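Local coordinates for protein Nrps/pks (Streptomyces albus, PDB 4OPE) that probably catalyses decarboxylative Claisen condensations that extend the acyl chain in oxazolomycin assembly, as a ketosynthase domain of an AT-less type I polyketide synthase, at residues Val338-Gly343 with Pro392-Gln396; Gln371-Ser376 with Gln396-Trp402. All coordinates share one frame; numbering follows the deposited sequence.

How the contacts relate
Two pairings of one chain show how consecutive segments can cross and share a residue. From the N-terminal side, Val338-Gly343 comes first, on a strand of the large mixed sheet; the chain then passes through helices 346-349 and 356-370 and emerges at Gln371-Ser376. Contact 1 closes the longer loop when Pro392-Gln396 returns beside Val338-Gly343. Contact 2 closes a shorter one, as Gln396-Trp402 runs back along Gln371-Ser376. The segments alternate, so the loops cross rather than nest, and Gln396 belongs to both contacts. Pro341 also packs on Leu373, joining strand 340-343, the neighbour of the edge strand 393-395, to the small two-stranded sheet.

Contact 1: Val338-Gly343 with Pro392-Gln396; sequences VRIPIG and PFRLQ
One face of the Arg339 guanidinium is covered by the aliphatic part of Arg394, whose CB lies 3.7 Å from Arg339 NH2, toward the rim of the group. The two guanidinium planes are turned 61° apart, and Arg394 sends its own NH1 back to the carbonyl oxygens of Phe393 and Thr391. The Phe393 ring lies alongside Ile340, pointing the same way, with CD1 4.1 Å from Ile340 CB; Ile342 CD1 approaches the ring obliquely. Between the face of Pro341 and Arg394 and that of Ile340, Ile342 and Phe393, strands 340-343 and 393-395 pair in parallel, the latter one of the two outermost strands of the mixed sheet within this chain, in a thiolase-like ketosynthase fold. Four backbone hydrogen bonds alternate between them, beginning with Ile340 N to Pro392 O at 2.9 Å and ending with Gln396 N to Ile342 O. Ile340 O accepts from Arg394 N at 3.0 Å; Pro341 has no N-H to give. On the Phe393 face, CG2 of Ile342 sits between its backbone N and carbonyl carbon (chi1 -171° for CG1), 3.8 Å from Leu395 CD2. On the other, Gln396 OE1 rests 3.5 Å from Pro341 CB, its NE2 donating to Asp398 O.

Contact 2: Gln371-Ser376 with Gln396-Trp402; sequences QELVPS and QRDLAPW
Leu373 lays its CD2 methyl over one face of the Trp402 indole, a CH-pi contact 3.9 Å from the centroid of the five-membered ring and 24° off its normal. With CG anti to the carbonyl carbon (chi1 -57°), Leu373 reaches the indole through CD2 while its CD1 comes 3.7 Å from Gln396 OE1. Gln396 crosses Leu373 at about a right angle, and its NE2 donates to Asp398 O at 2.7 Å, in the carbonyl plane, fixing the amide. Were Gln396 shortened to an alanine, Asp398 O would probably lose this donor and a gap open beside Leu373. This is the close-packed side, where Phe368 and Arg415 also meet the indole. On the outer side, Leu399 CD1 still lies 3.6 Å from Leu373 O and Glu372 forms a salt bridge with Arg32 of helix 24-33, but Gln371, Arg397, Asp398 and Pro401 are exposed. Leu373 and Ala400 form a hydrogen-bonded pair: Leu373 N to Ala400 O, nearly straight at 2.7 Å, and Ala400 N to Leu373 O. Ser376 N reaches Gln396 O and Trp402 N reaches Gln371 O, flanking the small antiparallel sheet in which strand 372-373, just after helix 356-370, pairs with the later strand 400-401.

Contact 1: Val338-Gly343 with Pro392-Gln396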
loop_
_atom_site.group_PDB
_atom_site.type_symbol
_atom_site.label_atom_id
_atom_site.label_comp_id
_atom_site.label_asym_id
_atom_site.label_seq_id
_atom_site.Cartn_x
_atom_site.Cartn_y
_atom_site.Cartn_z
ATOM N N VAL A 338 -33.509 9.470 -17.543
ATOM C CA VAL A 338 -32.690 8.747 -16.597
ATOM C C VAL A 338 -32.749 9.440 -15.256
ATOM O O VAL A 338 -32.665 10.654 -15.160
ATOM C CB VAL A 338 -31.241 8.639 -17.071
ATOM C CG1 VAL A 338 -30.381 8.013 -15.984
ATOM C CG2 VAL A 338 -31.172 7.821 -18.366
ATOM N N ARG A 339 -32.905 8.651 -14.214
ATOM C CA ARG A 339 -33.039 9.186 -12.885
ATOM C C ARG A 339 -32.362 8.247 -11.900
ATOM O O ARG A 339 -32.762 7.107 -11.756
ATOM C CB ARG A 339 -34.496 9.368 -12.582
ATOM C CG ARG A 339 -34.746 10.090 -11.288
ATOM C CD ARG A 339 -35.479 9.156 -10.340
ATOM N NE ARG A 339 -36.015 9.879 -9.184
ATOM C CZ ARG A 339 -35.770 9.575 -7.907
ATOM N NH1 ARG A 339 -35.003 8.528 -7.582
ATOM N NH2 ARG A 339 -36.307 10.323 -6.943
ATOM N N ILE A 340 -31.301 8.732 -11.263
ATOM C CA ILE A 340 -30.406 7.899 -10.489
ATOM C C ILE A 340 -30.343 8.390 -9.067
ATOM O O ILE A 340 -29.972 9.535 -8.826
ATOM C CB ILE A 340 -28.996 7.966 -11.020
ATOM C CG1 ILE A 340 -28.966 7.450 -12.445
ATOM C CG2 ILE A 340 -28.093 7.139 -10.126
ATOM C CD1 ILE A 340 -27.679 7.779 -13.159
ATOM N N PRO A 341 -30.720 7.532 -8.111
ATOM C CA PRO A 341 -30.624 7.960 -6.726
ATOM C C PRO A 341 -29.202 7.952 -6.228
ATOM O O PRO A 341 -28.418 7.086 -6.611
ATOM C CB PRO A 341 -31.490 6.963 -5.959
ATOM C CG PRO A 341 -31.736 5.862 -6.909
ATOM C CD PRO A 341 -31.684 6.449 -8.274
ATOM N N ILE A 342 -28.891 8.949 -5.402
ATOM C CA ILE A 342 -27.533 9.204 -4.920
ATOM C C ILE A 342 -27.620 9.442 -3.406
ATOM O O ILE A 342 -28.642 9.928 -2.914
ATOM C CB ILE A 342 -26.968 10.440 -5.581
ATOM C CG1 ILE A 342 -25.498 10.601 -5.276
ATOM C CG2 ILE A 342 -27.655 11.692 -5.055
ATOM C CD1 ILE A 342 -24.819 11.616 -6.158
ATOM N N GLY A 343 -26.566 9.058 -2.681
ATOM C CA GLY A 343 -26.511 9.160 -1.224
ATOM C C GLY A 343 -25.114 8.873 -0.737
ATOM O O GLY A 343 -24.236 8.525 -1.519
ATOM N N PRO A 392 -29.288 13.858 -13.555
ATOM C CA PRO A 392 -30.071 12.694 -13.274
ATOM C C PRO A 392 -30.231 12.380 -11.783
ATOM O O PRO A 392 -31.124 11.614 -11.427
ATOM C CB PRO A 392 -29.270 11.583 -13.949
ATOM C CG PRO A 392 -28.519 12.269 -15.018
ATOM C CD PRO A 392 -28.129 13.550 -14.398
ATOM N N PHE A 393 -29.401 12.960 -10.933
ATOM C CA PHE A 393 -29.261 12.484 -9.565
ATOM C C PHE A 393 -30.304 13.053 -8.656
ATOM O O PHE A 393 -30.606 14.189 -8.738
ATOM C CB PHE A 393 -27.849 12.801 -9.021
ATOM C CG PHE A 393 -26.763 12.345 -9.948
ATOM C CD1 PHE A 393 -26.466 11.000 -10.070
ATOM C CD2 PHE A 393 -26.109 13.240 -10.755
ATOM C CE1 PHE A 393 -25.509 10.558 -10.958
ATOM C CE2 PHE A 393 -25.164 12.805 -11.661
ATOM C CZ PHE A 393 -24.860 11.458 -11.764
ATOM N N ARG A 394 -30.844 12.244 -7.775
ATOM C CA ARG A 394 -31.730 12.723 -6.731
ATOM C C ARG A 394 -31.282 12.138 -5.400
ATOM O O ARG A 394 -31.026 10.948 -5.274
ATOM C CB ARG A 394 -33.197 12.339 -7.011
ATOM C CG ARG A 394 -33.758 12.909 -8.310
ATOM C CD ARG A 394 -33.924 14.447 -8.358
ATOM N NE ARG A 394 -34.413 14.867 -9.688
ATOM C CZ ARG A 394 -33.661 15.256 -10.729
ATOM N NH1 ARG A 394 -32.334 15.378 -10.657
ATOM N NH2 ARG A 394 -34.265 15.547 -11.869
ATOM N N LEU A 395 -31.168 13.005 -4.423
ATOM C CA LEU A 395 -30.713 12.611 -3.151
ATOM C C LEU A 395 -31.770 11.687 -2.597
ATOM O O LEU A 395 -32.919 11.949 -2.661
ATOM C CB LEU A 395 -30.458 13.832 -2.274
ATOM C CG LEU A 395 -29.328 13.843 -1.249
ATOM C CD1 LEU A 395 -29.913 13.630 0.121
ATOM C CD2 LEU A 395 -28.209 12.835 -1.491
ATOM N N GLN A 396 -31.340 10.558 -2.086
ATOM C CA GLN A 396 -32.226 9.593 -1.530
ATOM C C GLN A 396 -32.370 9.882 -0.063
ATOM O O GLN A 396 -31.537 9.480 0.726
ATOM C CB GLN A 396 -31.626 8.217 -1.734
ATOM C CG GLN A 396 -32.520 7.107 -1.251
ATOM C CD GLN A 396 -33.769 7.002 -2.060
ATOM O OE1 GLN A 396 -33.736 6.979 -3.281
ATOM N NE2 GLN A 396 -34.867 6.950 -1.390
#

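Contact 2: Gln371-Ser376 with Gln396-Trp402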
loop_
_atom_site.group_PDB
_atom_site.type_symbol
_atom_site.label_atom_id
_atom_site.label_comp_id
_atom_site.label_asym_id
_atom_site.label_seq_id
_atom_site.Cartn_x
_atom_site.Cartn_y
_atom_site.Cartn_z
ATOM N N GLN A 371 -32.844 -5.080 -0.937
ATOM C CA GLN A 371 -33.590 -4.448 -2.023
ATOM C C GLN A 371 -34.301 -3.174 -1.581
ATOM O O GLN A 371 -35.456 -2.919 -1.936
ATOM C CB GLN A 371 -34.567 -5.429 -2.627
ATOM C CG GLN A 371 -33.888 -6.650 -3.191
ATOM C CD GLN A 371 -34.868 -7.626 -3.800
ATOM O OE1 GLN A 371 -35.999 -7.746 -3.360
ATOM N NE2 GLN A 371 -34.437 -8.323 -4.816
ATOM N N GLU A 372 -33.569 -2.366 -0.835
ATOM C CA GLU A 372 -34.059 -1.123 -0.314
ATOM C C GLU A 372 -32.999 -0.087 -0.491
ATOM O O GLU A 372 -31.826 -0.393 -0.460
ATOM C CB GLU A 372 -34.403 -1.234 1.181
ATOM C CG GLU A 372 -35.633 -2.053 1.449
ATOM C CD GLU A 372 -36.058 -2.052 2.907
ATOM O OE1 GLU A 372 -35.230 -2.226 3.816
ATOM O OE2 GLU A 372 -37.273 -1.901 3.167
ATOM N N LEU A 373 -33.442 1.150 -0.673
ATOM C CA LEU A 373 -32.564 2.311 -0.634
ATOM C C LEU A 373 -32.814 3.050 0.639
ATOM O O LEU A 373 -33.943 3.412 0.931
ATOM C CB LEU A 373 -32.815 3.255 -1.791
ATOM C CG LEU A 373 -32.657 2.574 -3.130
ATOM C CD1 LEU A 373 -33.259 3.470 -4.187
ATOM C CD2 LEU A 373 -31.208 2.247 -3.413
ATOM N N VAL A 374 -31.738 3.300 1.380
ATOM C CA VAL A 374 -31.842 3.907 2.698
ATOM C C VAL A 374 -31.629 5.414 2.653
ATOM O O VAL A 374 -31.030 5.918 1.721
ATOM C CB VAL A 374 -30.838 3.280 3.632
ATOM C CG1 VAL A 374 -31.047 1.774 3.665
ATOM C CG2 VAL A 374 -29.417 3.628 3.194
ATOM N N PRO A 375 -32.131 6.133 3.669
ATOM C CA PRO A 375 -31.932 7.565 3.797
ATOM C C PRO A 375 -30.471 7.976 3.872
ATOM O O PRO A 375 -29.684 7.393 4.641
ATOM C CB PRO A 375 -32.543 7.903 5.159
ATOM C CG PRO A 375 -33.271 6.727 5.613
ATOM C CD PRO A 375 -32.745 5.545 4.872
ATOM N N SER A 376 -30.147 9.014 3.100
ATOM C CA SER A 376 -28.963 9.849 3.295
ATOM C C SER A 376 -29.358 11.068 4.166
ATOM O O SER A 376 -30.299 11.729 3.856
ATOM C CB SER A 376 -28.437 10.325 1.934
ATOM O OG SER A 376 -27.043 10.438 1.943
ATOM N N GLN A 396 -31.340 10.558 -2.086
ATOM C CA GLN A 396 -32.226 9.593 -1.530
ATOM C C GLN A 396 -32.370 9.882 -0.063
ATOM O O GLN A 396 -31.537 9.480 0.726
ATOM C CB GLN A 396 -31.626 8.217 -1.734
ATOM C CG GLN A 396 -32.520 7.107 -1.251
ATOM C CD GLN A 396 -33.769 7.002 -2.060
ATOM O OE1 GLN A 396 -33.736 6.979 -3.281
ATOM N NE2 GLN A 396 -34.867 6.950 -1.390
ATOM N N ARG A 397 -33.446 10.561 0.298
ATOM C CA ARG A 397 -33.643 11.012 1.652
ATOM C C ARG A 397 -34.568 10.141 2.425
ATOM O O ARG A 397 -34.693 10.317 3.622
ATOM C CB ARG A 397 -34.245 12.404 1.641
ATOM C CG ARG A 397 -33.396 13.451 0.935
ATOM C CD ARG A 397 -33.936 14.843 1.254
ATOM N NE ARG A 397 -34.613 15.385 0.098
ATOM C CZ ARG A 397 -34.325 16.519 -0.491
ATOM N NH1 ARG A 397 -33.368 17.304 -0.019
ATOM N NH2 ARG A 397 -35.015 16.870 -1.557
ATOM N N ASP A 398 -35.244 9.214 1.764
ATOM C CA ASP A 398 -36.210 8.368 2.455
ATOM C C ASP A 398 -35.949 6.890 2.228
ATOM O O ASP A 398 -35.484 6.496 1.161
ATOM C CB ASP A 398 -37.621 8.714 1.982
ATOM C CG ASP A 398 -38.111 10.036 2.544
ATOM O OD1 ASP A 398 -37.957 10.240 3.777
ATOM O OD2 ASP A 398 -38.655 10.863 1.757
ATOM N N LEU A 399 -36.242 6.071 3.241
ATOM C CA LEU A 399 -36.264 4.640 3.050
ATOM C C LEU A 399 -37.246 4.307 1.924
ATOM O O LEU A 399 -38.364 4.849 1.864
ATOM C CB LEU A 399 -36.699 3.955 4.334
ATOM C CG LEU A 399 -36.762 2.431 4.199
ATOM C CD1 LEU A 399 -35.349 1.902 3.939
ATOM C CD2 LEU A 399 -37.391 1.768 5.418
ATOM N N ALA A 400 -36.852 3.440 1.013
ATOM C CA ALA A 400 -37.740 3.129 -0.082
ATOM C C ALA A 400 -37.306 1.868 -0.794
ATOM O O ALA A 400 -36.137 1.483 -0.750
ATOM C CB ALA A 400 -37.858 4.307 -1.049
ATOM N N PRO A 401 -38.261 1.181 -1.414
ATOM C CA PRO A 401 -37.892 -0.106 -2.014
ATOM C C PRO A 401 -36.995 0.173 -3.180
ATOM O O PRO A 401 -37.115 1.209 -3.782
ATOM C CB PRO A 401 -39.232 -0.671 -2.507
ATOM C CG PRO A 401 -40.264 0.108 -1.779
ATOM C CD PRO A 401 -39.692 1.479 -1.584
ATOM N N TRP A 402 -36.091 -0.725 -3.472
ATOM C CA TRP A 402 -35.174 -0.529 -4.563
ATOM C C TRP A 402 -35.747 -1.249 -5.757
ATOM O O TRP A 402 -35.467 -2.396 -6.009
ATOM C CB TRP A 402 -33.774 -1.051 -4.220
ATOM C CG TRP A 402 -32.761 -0.716 -5.234
ATOM C CD1 TRP A 402 -32.983 -0.228 -6.504
ATOM C CD2 TRP A 402 -31.350 -0.889 -5.120
ATOM N NE1 TRP A 402 -31.795 -0.068 -7.161
ATOM C CE2 TRP A 402 -30.774 -0.463 -6.335
ATOM C CE3 TRP A 402 -30.515 -1.346 -4.116
ATOM C CZ2 TRP A 402 -29.412 -0.512 -6.568
ATOM C CZ3 TRP A 402 -29.155 -1.373 -4.362
ATOM C CH2 TRP A 402 -28.621 -0.953 -5.572
#